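Long-range contacts in putative S41 protease (Bacteroides fragilis NCTC 9343, PDB 3K50), which is probably a serine peptidase of family S41, cutting peptide bonds with a ClpP/crotonase-like catalytic domain joined to a PDZ-like domain, although its substrate is unknown: residues S291-T297 / M316-G322; P72-Y78 / E127-G133; R213-F219 / I282-L288. One frame throughout, in Å; residues are numbered along the deposited sequence.

Interaction 1 (S291-T297 / M316-G322); sequences STVYVLT and MKVVLIG
Strands 292-297 and 317-322 run parallel, their axes 4.7 Å apart at closest approach and crossing at -30°, the outer limbs of a beta-alpha-beta unit whose linking helix is 304-312; its strands belong to the mixed sheet of the ClpP/crotonase-like domain. T292 pairs with K317, and so on in step to T297 with G322. Six backbone hydrogen bonds follow: K317 N to S291 O (3.0 Å), V293 N to K317 O (2.8 Å), V319 N to V293 O (2.9 Å), V295 N to V319 O (2.9 Å), I321 N to V295 O (3.0 Å) and T297 N to I321 O (3.0 Å). G322, at phi/psi 137/-131, needs glycine, since a CB would strike T297 O. V293, V295, V318 and L320 share one face, where beta-branched valines suit extended backbone; V295 CB meets L320 CD2 at 3.7 Å, and L320 also touches I309 of the linking helix. The selenomethionine at M316 brings CE within 3.9 Å of V293 CB. The other face carries T292, Y294, L296, K317, V319 and I321, and helix 388-398 packs on its apolar part. Y294 (chi1 m) lays CD2 3.4 Å from V319 CB, while one water joins Y294 OH and K317 NZ, 2.9 Å from each.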
loop_
_atom_site.group_PDB
_atom_site.type_symbol
_atom_site.label_atom_id
_atom_site.label_comp_id
_atom_site.label_asym_id
_atom_site.label_seq_id
_atom_site.Cartn_x
_atom_site.Cartn_y
_atom_site.Cartn_z
ATOM N N SER A 291 -5.444 -14.728 17.758
ATOM C CA SER A 291 -6.857 -14.353 18.058
ATOM C C SER A 291 -7.154 -12.844 17.840
ATOM O O SER A 291 -8.298 -12.450 17.693
ATOM C CB SER A 291 -7.154 -14.753 19.524
ATOM O OG SER A 291 -6.238 -14.067 20.421
ATOM N N THR A 292 -6.097 -12.036 17.832
ATOM C CA THR A 292 -6.122 -10.596 17.652
ATOM C C THR A 292 -4.976 -10.186 16.716
ATOM O O THR A 292 -3.902 -10.799 16.740
ATOM C CB THR A 292 -5.917 -9.879 18.997
ATOM O OG1 THR A 292 -6.904 -10.310 19.919
ATOM C CG2 THR A 292 -6.024 -8.330 18.840
ATOM N N VAL A 293 -5.228 -9.198 15.868
ATOM C CA VAL A 293 -4.207 -8.623 14.986
ATOM C C VAL A 293 -4.398 -7.078 15.017
ATOM O O VAL A 293 -5.508 -6.607 15.085
ATOM C CB VAL A 293 -4.205 -9.217 13.568
ATOM C CG1 VAL A 293 -5.579 -8.989 12.848
ATOM C CG2 VAL A 293 -3.077 -8.642 12.766
ATOM N N TYR A 294 -3.305 -6.336 15.129
ATOM C CA TYR A 294 -3.297 -4.852 15.068
ATOM C C TYR A 294 -2.794 -4.535 13.651
ATOM O O TYR A 294 -1.734 -5.049 13.203
ATOM C CB TYR A 294 -2.421 -4.218 16.150
ATOM C CG TYR A 294 -2.894 -4.575 17.545
ATOM C CD1 TYR A 294 -2.606 -5.809 18.101
ATOM C CD2 TYR A 294 -3.704 -3.702 18.280
ATOM C CE1 TYR A 294 -3.068 -6.154 19.376
ATOM C CE2 TYR A 294 -4.191 -4.061 19.544
ATOM C CZ TYR A 294 -3.886 -5.292 20.066
ATOM O OH TYR A 294 -4.351 -5.679 21.302
ATOM N N VAL A 295 -3.584 -3.737 12.939
ATOM C CA VAL A 295 -3.322 -3.347 11.560
ATOM C C VAL A 295 -3.145 -1.826 11.523
ATOM O O VAL A 295 -4.000 -1.074 12.013
ATOM C CB VAL A 295 -4.442 -3.838 10.605
ATOM C CG1 VAL A 295 -4.132 -3.404 9.123
ATOM C CG2 VAL A 295 -4.584 -5.366 10.687
ATOM N N LEU A 296 -1.962 -1.401 11.081
ATOM C CA LEU A 296 -1.630 0.028 10.945
ATOM C C LEU A 296 -2.024 0.549 9.561
ATOM O O LEU A 296 -1.602 -0.008 8.531
ATOM C CB LEU A 296 -0.142 0.228 11.216
ATOM C CG LEU A 296 0.449 -0.438 12.458
ATOM C CD1 LEU A 296 1.919 -0.055 12.690
ATOM C CD2 LEU A 296 -0.384 -0.096 13.697
ATOM N N THR A 297 -2.823 1.611 9.547
ATOM C CA THR A 297 -3.475 2.126 8.316
ATOM C C THR A 297 -3.351 3.618 8.084
ATOM O O THR A 297 -3.091 4.348 9.014
ATOM C CB THR A 297 -5.032 1.791 8.357
ATOM O OG1 THR A 297 -5.683 2.475 9.444
ATOM C CG2 THR A 297 -5.266 0.310 8.536
HETATM N N MSE A 316 -11.729 -12.929 13.890
HETATM C CA MSE A 316 -10.750 -12.580 14.896
HETATM C C MSE A 316 -10.949 -11.092 15.227
HETATM O O MSE A 316 -11.747 -10.391 14.560
HETATM C CB MSE A 316 -9.315 -12.955 14.415
HETATM C CG MSE A 316 -8.791 -12.228 13.261
HETATM SE SE MSE A 316 -7.094 -12.893 12.520
HETATM C CE MSE A 316 -5.662 -12.815 13.969
ATOM N N LYS A 317 -10.311 -10.662 16.323
ATOM C CA LYS A 317 -10.324 -9.278 16.758
ATOM C C LYS A 317 -9.260 -8.533 15.963
ATOM O O LYS A 317 -8.018 -8.841 16.024
ATOM C CB LYS A 317 -10.046 -9.167 18.282
ATOM C CG LYS A 317 -10.117 -7.706 18.823
ATOM C CD LYS A 317 -9.855 -7.680 20.361
ATOM C CE LYS A 317 -9.806 -6.280 20.987
ATOM N NZ LYS A 317 -9.134 -6.366 22.342
ATOM N N VAL A 318 -9.723 -7.576 15.184
ATOM C CA VAL A 318 -8.881 -6.791 14.300
ATOM C C VAL A 318 -8.901 -5.359 14.866
ATOM O O VAL A 318 -9.962 -4.781 14.994
ATOM C CB VAL A 318 -9.428 -6.797 12.854
ATOM C CG1 VAL A 318 -8.548 -5.941 11.943
ATOM C CG2 VAL A 318 -9.488 -8.181 12.321
ATOM N N VAL A 319 -7.742 -4.794 15.226
ATOM C CA VAL A 319 -7.712 -3.463 15.797
ATOM C C VAL A 319 -6.985 -2.600 14.817
ATOM O O VAL A 319 -5.870 -2.901 14.475
ATOM C CB VAL A 319 -6.954 -3.468 17.162
ATOM C CG1 VAL A 319 -6.690 -2.047 17.650
ATOM C CG2 VAL A 319 -7.702 -4.369 18.249
ATOM N N LEU A 320 -7.625 -1.528 14.382
ATOM C CA LEU A 320 -7.110 -0.603 13.408
ATOM C C LEU A 320 -6.579 0.642 14.090
ATOM O O LEU A 320 -7.282 1.251 14.859
ATOM C CB LEU A 320 -8.188 -0.220 12.404
ATOM C CG LEU A 320 -8.844 -1.364 11.621
ATOM C CD1 LEU A 320 -9.873 -0.781 10.656
ATOM C CD2 LEU A 320 -7.779 -2.232 10.916
ATOM N N ILE A 321 -5.309 0.961 13.797
ATOM C CA ILE A 321 -4.585 2.093 14.372
ATOM C C ILE A 321 -4.013 2.937 13.258
ATOM O O ILE A 321 -3.363 2.419 12.374
ATOM C CB ILE A 321 -3.450 1.599 15.301
ATOM C CG1 ILE A 321 -4.028 0.926 16.547
ATOM C CG2 ILE A 321 -2.518 2.782 15.790
ATOM C CD1 ILE A 321 -2.978 0.160 17.346
ATOM N N GLY A 322 -4.310 4.240 13.249
ATOM C CA GLY A 322 -3.782 5.124 12.168
ATOM C C GLY A 322 -4.874 6.055 11.711
ATOM O O GLY A 322 -5.534 6.631 12.543
HETATM O O HOH W 1 -6.860 -4.609 22.418
#

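Interaction 2 (P72-Y78 / E127-G133); sequences PSYGFDY and ESELLQG
Y78 OH donates a 2.8 Å hydrogen bond to E127 OE2, the carboxylate reaching it through a fully extended side chain (chi1 and chi2 both t). At the other end Y74 N gives a 3.1 Å hydrogen bond to L131 O, which S73 CA also approaches at 3.2 Å; here S73 and Q132 have the nearest CA atoms, 4.6 Å apart. Between these ties a water donates to F76 O (2.9 Å) and L130 O (3.3 Å). Segment 72-78 is extended at S73, turns at Y74 and G75, whose positive phi of 96° calls for glycine, and enters its strand at F76. Residues 128-130 form a 3-10 turn, with L130 N bonded to E127 O at 3.0 Å. L130 is the apolar centre: its CD1 makes a CH-pi contact 4.2 Å from the Y78 ring centroid, and its CD2 lies 4.0 Å from F76 CZ. The Y74 ring presents its edge to E129 O and L130 O, its hydroxyl bonded to S134 O beyond the segment. A CB on G133 would clash with that hydroxyl. The contact packs the loop between strands 113-117 and 136-146 against outer strand 76-82 of the antiparallel sheet of the PDZ-like domain.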
loop_
_atom_site.group_PDB
_atom_site.type_symbol
_atom_site.label_atom_id
_atom_site.label_comp_id
_atom_site.label_asym_id
_atom_site.label_seq_id
_atom_site.Cartn_x
_atom_site.Cartn_y
_atom_site.Cartn_z
ATOM N N PRO A 72 13.183 5.428 -13.453
ATOM C CA PRO A 72 14.303 5.538 -12.478
ATOM C C PRO A 72 14.028 6.489 -11.327
ATOM O O PRO A 72 13.284 7.466 -11.482
ATOM C CB PRO A 72 15.481 6.029 -13.318
ATOM C CG PRO A 72 15.119 5.756 -14.729
ATOM C CD PRO A 72 13.608 5.752 -14.828
ATOM N N SER A 73 14.623 6.199 -10.169
ATOM C CA SER A 73 14.387 7.012 -8.954
ATOM C C SER A 73 15.495 6.801 -7.959
ATOM O O SER A 73 16.327 5.910 -8.147
ATOM C CB SER A 73 13.032 6.692 -8.295
ATOM O OG SER A 73 12.983 5.395 -7.716
ATOM N N TYR A 74 15.533 7.668 -6.939
ATOM C CA TYR A 74 16.578 7.602 -5.897
ATOM C C TYR A 74 16.256 6.549 -4.808
ATOM O O TYR A 74 17.136 6.122 -4.065
ATOM C CB TYR A 74 16.759 8.971 -5.269
ATOM C CG TYR A 74 17.485 10.004 -6.136
ATOM C CD1 TYR A 74 18.816 9.813 -6.542
ATOM C CD2 TYR A 74 16.869 11.185 -6.468
ATOM C CE1 TYR A 74 19.491 10.783 -7.332
ATOM C CE2 TYR A 74 17.527 12.174 -7.200
ATOM C CZ TYR A 74 18.824 11.971 -7.627
ATOM O OH TYR A 74 19.413 12.958 -8.337
ATOM N N GLY A 75 14.994 6.157 -4.724
ATOM C CA GLY A 75 14.549 5.119 -3.825
ATOM C C GLY A 75 13.988 5.627 -2.510
ATOM O O GLY A 75 13.999 4.875 -1.526
ATOM N N PHE A 76 13.518 6.879 -2.434
ATOM C CA PHE A 76 12.867 7.325 -1.185
ATOM C C PHE A 76 11.593 8.114 -1.415
ATOM O O PHE A 76 11.436 8.758 -2.438
ATOM C CB PHE A 76 13.806 8.137 -0.315
ATOM C CG PHE A 76 14.144 9.528 -0.888
ATOM C CD1 PHE A 76 15.141 9.679 -1.817
ATOM C CD2 PHE A 76 13.446 10.662 -0.462
ATOM C CE1 PHE A 76 15.451 10.927 -2.331
ATOM C CE2 PHE A 76 13.725 11.894 -0.994
ATOM C CZ PHE A 76 14.742 12.027 -1.917
ATOM N N ASP A 77 10.678 8.031 -0.460
ATOM C CA ASP A 77 9.473 8.859 -0.461
ATOM C C ASP A 77 9.622 9.903 0.603
ATOM O O ASP A 77 10.326 9.696 1.590
ATOM C CB ASP A 77 8.204 8.051 -0.169
ATOM C CG ASP A 77 7.833 7.118 -1.291
ATOM O OD1 ASP A 77 8.266 7.404 -2.440
ATOM O OD2 ASP A 77 7.136 6.090 -1.018
ATOM N N TYR A 78 8.907 11.014 0.443
ATOM C CA TYR A 78 9.035 12.122 1.353
ATOM C C TYR A 78 7.793 13.006 1.470
ATOM O O TYR A 78 6.870 12.854 0.722
ATOM C CB TYR A 78 10.159 13.025 0.846
ATOM C CG TYR A 78 9.793 13.681 -0.466
ATOM C CD1 TYR A 78 10.022 13.026 -1.670
ATOM C CD2 TYR A 78 9.184 14.927 -0.507
ATOM C CE1 TYR A 78 9.684 13.581 -2.864
ATOM C CE2 TYR A 78 8.812 15.491 -1.709
ATOM C CZ TYR A 78 9.079 14.811 -2.891
ATOM O OH TYR A 78 8.735 15.345 -4.108
ATOM N N GLU A 127 11.541 20.641 -6.605
ATOM C CA GLU A 127 11.030 19.437 -5.905
ATOM C C GLU A 127 11.168 18.119 -6.688
ATOM O O GLU A 127 11.391 17.018 -6.103
ATOM C CB GLU A 127 9.533 19.609 -5.537
ATOM C CG GLU A 127 8.978 18.463 -4.698
ATOM C CD GLU A 127 7.485 18.506 -4.443
ATOM O OE1 GLU A 127 6.829 19.524 -4.761
ATOM O OE2 GLU A 127 6.970 17.491 -3.919
ATOM N N SER A 128 11.014 18.199 -8.006
ATOM C CA SER A 128 11.075 16.999 -8.840
ATOM C C SER A 128 12.530 16.508 -8.893
ATOM O O SER A 128 12.776 15.345 -9.217
ATOM C CB SER A 128 10.436 17.229 -10.244
ATOM O OG SER A 128 11.253 18.023 -11.105
ATOM N N GLU A 129 13.493 17.352 -8.516
ATOM C CA GLU A 129 14.889 16.875 -8.429
ATOM C C GLU A 129 15.075 15.879 -7.276
ATOM O O GLU A 129 16.106 15.230 -7.183
ATOM C CB GLU A 129 15.898 18.003 -8.278
ATOM C CG GLU A 129 15.868 19.004 -9.431
ATOM C CD GLU A 129 16.939 20.064 -9.318
ATOM O OE1 GLU A 129 17.752 20.027 -8.357
ATOM O OE2 GLU A 129 16.967 20.940 -10.203
ATOM N N LEU A 130 14.112 15.811 -6.369
ATOM C CA LEU A 130 14.133 14.787 -5.290
ATOM C C LEU A 130 13.793 13.374 -5.777
ATOM O O LEU A 130 14.079 12.401 -5.085
ATOM C CB LEU A 130 13.133 15.159 -4.185
ATOM C CG LEU A 130 13.591 16.389 -3.390
ATOM C CD1 LEU A 130 12.481 17.035 -2.568
ATOM C CD2 LEU A 130 14.823 16.026 -2.518
ATOM N N LEU A 131 13.168 13.274 -6.952
ATOM C CA LEU A 131 12.692 12.011 -7.481
ATOM C C LEU A 131 13.752 11.249 -8.261
ATOM O O LEU A 131 13.868 10.036 -8.133
ATOM C CB LEU A 131 11.487 12.275 -8.362
ATOM C CG LEU A 131 10.193 12.743 -7.704
ATOM C CD1 LEU A 131 9.176 13.025 -8.812
ATOM C CD2 LEU A 131 9.640 11.684 -6.782
ATOM N N GLN A 132 14.545 11.955 -9.042
ATOM C CA GLN A 132 15.576 11.326 -9.869
ATOM C C GLN A 132 16.583 12.336 -10.337
ATOM O O GLN A 132 16.331 13.528 -10.248
ATOM C CB GLN A 132 14.917 10.711 -11.090
ATOM C CG GLN A 132 13.908 11.654 -11.703
ATOM C CD GLN A 132 13.607 11.315 -13.124
ATOM O OE1 GLN A 132 13.261 10.170 -13.448
ATOM N NE2 GLN A 132 13.751 12.311 -14.006
ATOM N N GLY A 133 17.716 11.855 -10.843
ATOM C CA GLY A 133 18.755 12.726 -11.340
ATOM C C GLY A 133 20.128 12.128 -11.158
ATOM O O GLY A 133 20.273 10.921 -10.958
HETATM O O HOH W 2 13.115 9.287 -4.757
#

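Interaction 3 (R213-F219 / I282-L288); sequences RRAFRDF and IQSGANL
Backbone contacts bring the two segments closest where R213, on helix 207-221, meets G285, their CA atoms 3.8 Å apart. Residues 282-285 form a type II' beta turn, closed by G285 N to I282 O at 2.8 Å, with Q283 at position i+1 (49/-123), a place more often taken by glycine. G285 CA then makes a CA-H...O contact with R213 O at 3.2 Å, although that carbonyl already accepts the helical bond from R217 N (2.9 Å). A side chain on G285 would sit tight against R213 CB, so glycine suits this close passage. Polar contacts centre on R213, whose long chain (chi1 m, then t, t) lies along the turn: NE gives a weak 3.2 Å hydrogen bond to I282 O. Its guanidinium also forms a salt bridge with D210 and bonds to L281 O. This loop leads from strand 273-276 to strand 292-297 of the ClpP/crotonase-like domain, and here it crosses the flank of a helix that covers its mixed sheet. Van der Waals contacts include R213 CD 3.5 Å from S284 OG. A286 is small enough to lie beside the helix, its CB 4.1 Å from R217 CA. L288 points toward the helix with chi1 m and chi2 t, placing CD1 3.7 Å from both F216 CD2 and F219 CB; F216 also packs on L245, M248 and L249 of helix 239-249.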
loop_
_atom_site.group_PDB
_atom_site.type_symbol
_atom_site.label_atom_id
_atom_site.label_comp_id
_atom_site.label_asym_id
_atom_site.label_seq_id
_atom_site.Cartn_x
_atom_site.Cartn_y
_atom_site.Cartn_z
ATOM N N ARG A 213 6.304 -16.225 3.446
ATOM C CA ARG A 213 6.282 -17.482 4.149
ATOM C C ARG A 213 7.448 -17.581 5.078
ATOM O O ARG A 213 7.328 -18.122 6.186
ATOM C CB ARG A 213 6.343 -18.676 3.194
ATOM C CG ARG A 213 5.049 -18.895 2.425
ATOM C CD ARG A 213 5.129 -20.043 1.471
ATOM N NE ARG A 213 3.814 -20.227 0.787
ATOM C CZ ARG A 213 3.503 -19.845 -0.473
ATOM N NH1 ARG A 213 4.375 -19.253 -1.274
ATOM N NH2 ARG A 213 2.275 -20.036 -0.952
ATOM N N ARG A 214 8.593 -17.113 4.614
ATOM C CA ARG A 214 9.813 -17.244 5.396
ATOM C C ARG A 214 9.727 -16.442 6.678
ATOM O O ARG A 214 10.207 -16.902 7.694
ATOM C CB ARG A 214 11.015 -16.816 4.559
ATOM C CG ARG A 214 12.369 -17.066 5.246
ATOM C CD ARG A 214 13.534 -17.264 4.276
ATOM N NE ARG A 214 13.562 -16.281 3.192
ATOM C CZ ARG A 214 13.097 -16.455 1.945
ATOM N NH1 ARG A 214 12.541 -17.600 1.504
ATOM N NH2 ARG A 214 13.198 -15.447 1.105
ATOM N N ALA A 215 9.161 -15.239 6.590
ATOM C CA ALA A 215 8.919 -14.365 7.711
ATOM C C ALA A 215 7.981 -15.077 8.723
ATOM O O ALA A 215 8.244 -15.094 9.935
ATOM C CB ALA A 215 8.254 -13.036 7.196
ATOM N N PHE A 216 6.897 -15.684 8.218
ATOM C CA PHE A 216 5.948 -16.367 9.123
ATOM C C PHE A 216 6.594 -17.618 9.807
ATOM O O PHE A 216 6.375 -17.875 10.990
ATOM C CB PHE A 216 4.634 -16.647 8.405
ATOM C CG PHE A 216 3.668 -15.511 8.464
ATOM C CD1 PHE A 216 3.863 -14.360 7.715
ATOM C CD2 PHE A 216 2.600 -15.551 9.317
ATOM C CE1 PHE A 216 3.009 -13.292 7.846
ATOM C CE2 PHE A 216 1.697 -14.522 9.398
ATOM C CZ PHE A 216 1.902 -13.381 8.671
ATOM N N ARG A 217 7.422 -18.362 9.083
ATOM C CA ARG A 217 8.150 -19.435 9.686
ATOM C C ARG A 217 9.018 -18.896 10.859
ATOM O O ARG A 217 9.052 -19.502 11.920
ATOM C CB ARG A 217 9.046 -20.096 8.643
ATOM C CG ARG A 217 9.808 -21.362 9.155
ATOM C CD ARG A 217 11.008 -21.681 8.249
ATOM N NE ARG A 217 11.893 -20.518 8.163
ATOM C CZ ARG A 217 13.042 -20.459 7.496
ATOM N NH1 ARG A 217 13.512 -21.524 6.853
ATOM N NH2 ARG A 217 13.737 -19.318 7.510
ATOM N N ASP A 218 9.708 -17.775 10.651
ATOM C CA ASP A 218 10.546 -17.136 11.680
ATOM C C ASP A 218 9.672 -16.658 12.845
ATOM O O ASP A 218 10.039 -16.826 14.011
ATOM C CB ASP A 218 11.353 -15.966 11.098
ATOM C CG ASP A 218 12.474 -16.411 10.137
ATOM O OD1 ASP A 218 12.765 -17.645 10.040
ATOM O OD2 ASP A 218 13.053 -15.510 9.483
ATOM N N PHE A 219 8.483 -16.142 12.536
ATOM C CA PHE A 219 7.576 -15.753 13.605
ATOM C C PHE A 219 7.168 -16.934 14.470
ATOM O O PHE A 219 7.146 -16.801 15.674
ATOM C CB PHE A 219 6.331 -15.072 13.090
ATOM C CG PHE A 219 6.574 -13.682 12.539
ATOM C CD1 PHE A 219 7.405 -12.776 13.195
ATOM C CD2 PHE A 219 5.933 -13.274 11.404
ATOM C CE1 PHE A 219 7.596 -11.512 12.696
ATOM C CE2 PHE A 219 6.127 -11.987 10.889
ATOM C CZ PHE A 219 6.967 -11.127 11.522
ATOM N N ILE A 282 0.063 -22.730 2.866
ATOM C CA ILE A 282 1.105 -22.325 3.831
ATOM C C ILE A 282 2.488 -22.743 3.341
ATOM O O ILE A 282 3.452 -21.945 3.415
ATOM C CB ILE A 282 0.780 -22.871 5.239
ATOM C CG1 ILE A 282 -0.559 -22.243 5.761
ATOM C CG2 ILE A 282 1.940 -22.696 6.228
ATOM C CD1 ILE A 282 -1.094 -22.860 7.015
ATOM N N GLN A 283 2.595 -23.987 2.885
ATOM C CA GLN A 283 3.857 -24.517 2.389
ATOM C C GLN A 283 4.986 -24.233 3.384
ATOM O O GLN A 283 4.842 -24.615 4.545
ATOM C CB GLN A 283 4.112 -23.994 0.960
ATOM C CG GLN A 283 3.067 -24.508 -0.017
ATOM C CD GLN A 283 3.075 -26.013 -0.155
ATOM O OE1 GLN A 283 4.147 -26.634 -0.383
ATOM N NE2 GLN A 283 1.901 -26.613 -0.059
ATOM N N SER A 284 6.065 -23.557 2.973
ATOM C CA SER A 284 7.211 -23.295 3.829
ATOM C C SER A 284 7.004 -22.246 4.919
ATOM O O SER A 284 7.933 -21.988 5.740
ATOM C CB SER A 284 8.415 -22.886 2.973
ATOM O OG SER A 284 8.054 -21.852 2.078
ATOM N N GLY A 285 5.827 -21.624 4.939
ATOM C CA GLY A 285 5.461 -20.666 5.971
ATOM C C GLY A 285 4.894 -21.379 7.197
ATOM O O GLY A 285 5.182 -22.568 7.414
ATOM N N ALA A 286 4.098 -20.665 7.985
ATOM C CA ALA A 286 3.490 -21.174 9.229
ATOM C C ALA A 286 2.244 -20.392 9.567
ATOM O O ALA A 286 2.203 -19.205 9.292
ATOM C CB ALA A 286 4.498 -21.033 10.405
ATOM N N ASN A 287 1.217 -21.065 10.108
ATOM C CA ASN A 287 0.030 -20.407 10.630
ATOM C C ASN A 287 0.366 -20.044 12.078
ATOM O O ASN A 287 0.951 -20.889 12.821
ATOM C CB ASN A 287 -1.209 -21.310 10.603
ATOM C CG ASN A 287 -2.326 -20.737 11.454
ATOM O OD1 ASN A 287 -2.403 -21.017 12.638
ATOM N ND2 ASN A 287 -3.100 -19.829 10.884
ATOM N N LEU A 288 -0.014 -18.836 12.508
ATOM C CA LEU A 288 0.408 -18.365 13.842
ATOM C C LEU A 288 -0.659 -18.535 14.931
ATOM O O LEU A 288 -0.389 -18.297 16.121
ATOM C CB LEU A 288 0.940 -16.916 13.776
ATOM C CG LEU A 288 2.155 -16.667 12.852
ATOM C CD1 LEU A 288 2.652 -15.205 13.024
ATOM C CD2 LEU A 288 3.335 -17.623 13.060
#

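In the fold
Along the chain interaction 2 closes first, interaction 3 follows, and interaction 1 comes last. Interactions 1 and 3 belong to the peptidase S41 family region, their centres about 20 Å apart: the loop 282-288 leads almost directly into strand 292-297, and F216 and F219 of helix 207-221 meet F227 on strand 226-230, the neighbour of 292-297 in the mixed sheet. Interaction 2 lies at the separate antiparallel sheet of the PDZ-like domain, its centre about 32 Å from that of interaction 1 and about 35 Å from that of interaction 3. Interactions 1 and 2 lie on opposite sides of the chain's centre. Separate sheets and sequence families suggest modularity, a PDZ-like unit accompanying a probable peptidase core.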